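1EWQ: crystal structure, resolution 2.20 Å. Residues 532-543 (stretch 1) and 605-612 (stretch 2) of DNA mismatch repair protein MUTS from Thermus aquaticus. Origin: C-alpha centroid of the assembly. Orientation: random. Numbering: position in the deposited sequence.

Stretch 1 (532-543) ALAEVAVRYGYV
Stretch 2 (605-612) VGSFVPAE

How the extended tail that follows a helix can pair with a segment distant in sequence is well illustrated by residues 532-543 and 605-612 of MutS. The first stretch enters in a helix already under way, with phi/psi near -65/-40 and i to i+4 hydrogen bonds from Val536 N to Ala532 O through Tyr540 N to Val536 O. Tyr540 drifts to -108/4, and Gly541, at 63/62, is the first residue to leave helical angles, its positive phi being one that favours glycine. The turn is held by Tyr542 N donating to Ala537 O at 3.0 Å, after which Tyr542 (-101/161) and Val543 (-127/159) are extended. The second stretch has no regular helix or strand. Gly606, at 92/21, adopts angles at which a CB would jam against the preceding carbonyl; Ser607, Phe608 and Val609 then run extended (-103/155, -71/166, -128/161), followed by Pro610 at -78/87 and Ala611 at -169/172.

The extended segments meet antiparallel in a single bridge. Val543 N donates to Val609 O at 2.8 Å, and Val609 N returns a bond to Val543 O at 2.9 Å; N-H...O angles of 158° and 166° make both nearly straight, with the two CA atoms 5.4 Å apart. Farther back, Leu533 CA lies 6.1 Å from Ser607 CA. Here water 1 bridges the backbones, donating to Leu533 O at 2.6 Å and accepting from Phe608 N at 3.1 Å. Water 2 donates both to Gly541 O at 3.1 Å and to Ala611 O at 3.0 Å, linking two carbonyls that cannot bond each other.

Around this polar frame the side chains pack. Leu533 (chi1 m, chi2 t) points toward the second stretch, its CD2 4.0 Å from Ser607 OG. Ser607, chi1 t, turns its hydroxyl back to its own chain, OG donating to Phe608 O at 2.8 Å. Phe608 (chi1 -85°, chi2 33°) also points toward its partner: its CB lies 3.9 Å from Ala537 CB and 3.6 Å from Tyr542 CB, so helix and extended tail share one apolar neighbour. Tyr542 (chi1 -69°, chi2 -3°) offers a ring face to Pro610, whose ring is C-gamma endo. Pro610 CD sits 4.2 Å from the centroid of the Tyr542 ring, only 6° off its normal, a CH-pi contact. Val543 and Val609 both have chi1 near -56°, and Val543 CG2 lies 4.5 Å from Val609 CG2. Val543 CG1 approaches Ala611 O at 3.2 Å.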

# COMPACT_ATOMS: atom_id res chain seq x y z
N ALA C 532 -17.76 20.91 20.25
CA ALA C 532 -17.38 20.52 18.89
C ALA C 532 -18.59 20.46 17.95
O ALA C 532 -18.51 20.90 16.80
CB ALA C 532 -16.67 19.18 18.91
N LEU C 533 -19.69 19.89 18.42
CA LEU C 533 -20.89 19.78 17.59
C LEU C 533 -21.46 21.18 17.38
O LEU C 533 -22.06 21.45 16.33
CB LEU C 533 -21.93 18.88 18.26
CG LEU C 533 -21.55 17.39 18.36
CD1 LEU C 533 -22.61 16.62 19.13
CD2 LEU C 533 -21.41 16.82 16.97
N ALA C 534 -21.27 22.06 18.36
CA ALA C 534 -21.76 23.43 18.24
C ALA C 534 -20.90 24.14 17.20
O ALA C 534 -21.42 24.91 16.39
CB ALA C 534 -21.68 24.17 19.58
N GLU C 535 -19.60 23.87 17.24
CA GLU C 535 -18.65 24.46 16.31
C GLU C 535 -19.04 24.13 14.87
O GLU C 535 -19.08 25.01 14.01
CB GLU C 535 -17.25 23.91 16.59
CG GLU C 535 -16.12 24.76 16.05
CD GLU C 535 -15.94 26.06 16.82
OE1 GLU C 535 -16.52 26.18 17.92
OE2 GLU C 535 -15.22 26.95 16.35
N VAL C 536 -19.30 22.85 14.61
CA VAL C 536 -19.69 22.38 13.29
C VAL C 536 -21.02 23.02 12.88
O VAL C 536 -21.19 23.45 11.75
CB VAL C 536 -19.87 20.83 13.27
CG1 VAL C 536 -20.63 20.40 12.02
CG2 VAL C 536 -18.52 20.16 13.31
N ALA C 537 -21.95 23.07 13.83
CA ALA C 537 -23.26 23.64 13.57
C ALA C 537 -23.15 25.11 13.14
O ALA C 537 -23.82 25.54 12.20
CB ALA C 537 -24.14 23.51 14.81
N VAL C 538 -22.30 25.87 13.83
CA VAL C 538 -22.14 27.28 13.49
C VAL C 538 -21.44 27.46 12.15
O VAL C 538 -21.84 28.27 11.33
CB VAL C 538 -21.33 28.05 14.58
CG1 VAL C 538 -21.07 29.48 14.12
CG2 VAL C 538 -22.11 28.07 15.87
N ARG C 539 -20.39 26.68 11.92
CA ARG C 539 -19.61 26.76 10.70
C ARG C 539 -20.32 26.35 9.40
O ARG C 539 -20.08 26.95 8.35
CB ARG C 539 -18.33 25.93 10.85
CG ARG C 539 -17.52 25.78 9.57
CD ARG C 539 -16.13 25.23 9.88
NE ARG C 539 -15.31 26.24 10.55
CZ ARG C 539 -14.69 26.05 11.71
NH1 ARG C 539 -14.77 24.89 12.35
NH2 ARG C 539 -13.98 27.05 12.24
N TYR C 540 -21.18 25.34 9.48
CA TYR C 540 -21.86 24.83 8.30
C TYR C 540 -23.33 25.19 8.26
O TYR C 540 -24.05 24.75 7.36
CB TYR C 540 -21.67 23.32 8.23
CG TYR C 540 -20.22 22.89 8.19
CD1 TYR C 540 -19.76 21.81 8.96
CD2 TYR C 540 -19.29 23.59 7.41
CE1 TYR C 540 -18.41 21.44 8.94
CE2 TYR C 540 -17.94 23.22 7.39
CZ TYR C 540 -17.51 22.15 8.16
OH TYR C 540 -16.17 21.81 8.15
N GLY C 541 -23.78 25.97 9.23
CA GLY C 541 -25.18 26.37 9.28
C GLY C 541 -26.17 25.24 9.46
O GLY C 541 -27.01 25.01 8.57
N TYR C 542 -26.08 24.52 10.59
CA TYR C 542 -26.98 23.42 10.91
C TYR C 542 -28.04 23.92 11.89
O TYR C 542 -27.84 24.93 12.57
CB TYR C 542 -26.25 22.26 11.59
CG TYR C 542 -25.29 21.47 10.75
CD1 TYR C 542 -25.12 21.73 9.39
CD2 TYR C 542 -24.54 20.44 11.32
CE1 TYR C 542 -24.22 20.97 8.61
CE2 TYR C 542 -23.65 19.68 10.56
CZ TYR C 542 -23.50 19.95 9.21
OH TYR C 542 -22.62 19.19 8.48
N VAL C 543 -29.15 23.20 12.00
CA VAL C 543 -30.19 23.63 12.92
C VAL C 543 -30.61 22.53 13.88
O VAL C 543 -30.40 21.34 13.62
CB VAL C 543 -31.43 24.13 12.15
CG1 VAL C 543 -31.00 25.25 11.20
CG2 VAL C 543 -32.06 22.98 11.38
N VAL C 605 -27.97 11.42 17.49
CA VAL C 605 -26.68 11.43 18.13
C VAL C 605 -26.66 12.69 19.00
O VAL C 605 -25.79 12.87 19.87
CB VAL C 605 -25.56 11.40 17.05
CG1 VAL C 605 -24.58 12.55 17.22
CG2 VAL C 605 -24.88 10.06 17.08
N GLY C 606 -27.65 13.55 18.79
CA GLY C 606 -27.74 14.77 19.57
C GLY C 606 -27.04 15.94 18.91
O GLY C 606 -26.69 16.91 19.57
N SER C 607 -26.85 15.84 17.61
CA SER C 607 -26.19 16.87 16.84
C SER C 607 -27.22 17.68 16.05
O SER C 607 -28.31 17.19 15.75
CB SER C 607 -25.21 16.23 15.86
OG SER C 607 -24.76 17.15 14.87
N PHE C 608 -26.87 18.92 15.73
CA PHE C 608 -27.75 19.76 14.91
C PHE C 608 -27.62 19.10 13.53
O PHE C 608 -26.71 18.31 13.30
CB PHE C 608 -27.23 21.20 14.86
CG PHE C 608 -27.67 22.05 16.01
CD1 PHE C 608 -27.85 21.51 17.28
CD2 PHE C 608 -27.89 23.43 15.83
CE1 PHE C 608 -28.24 22.31 18.35
CE2 PHE C 608 -28.27 24.24 16.90
CZ PHE C 608 -28.45 23.69 18.16
N VAL C 609 -28.51 19.43 12.59
CA VAL C 609 -28.47 18.79 11.28
C VAL C 609 -28.45 19.80 10.13
O VAL C 609 -28.80 20.97 10.31
CB VAL C 609 -29.68 17.84 11.11
CG1 VAL C 609 -29.70 16.81 12.25
CG2 VAL C 609 -30.98 18.65 11.11
N PRO C 610 -28.02 19.36 8.93
CA PRO C 610 -27.95 20.23 7.75
C PRO C 610 -29.30 20.46 7.07
O PRO C 610 -29.68 19.74 6.15
CB PRO C 610 -26.98 19.48 6.83
CG PRO C 610 -27.27 18.04 7.16
CD PRO C 610 -27.35 18.08 8.67
N ALA C 611 -30.03 21.47 7.54
CA ALA C 611 -31.34 21.80 6.98
C ALA C 611 -31.81 23.15 7.51
O ALA C 611 -31.18 23.73 8.40
CB ALA C 611 -32.35 20.72 7.34
N GLU C 612 -32.91 23.65 6.97
CA GLU C 612 -33.47 24.91 7.44
C GLU C 612 -34.30 24.58 8.66
O GLU C 612 -34.30 25.31 9.64
CB GLU C 612 -34.34 25.55 6.36
CG GLU C 612 -33.60 26.60 5.54
CD GLU C 612 -34.44 27.17 4.43
OE1 GLU C 612 -35.68 27.23 4.58
OE2 GLU C 612 -33.87 27.58 3.39
O HOH W 1 -24.00 20.01 15.46
O HOH W 2 -29.71 26.35 8.07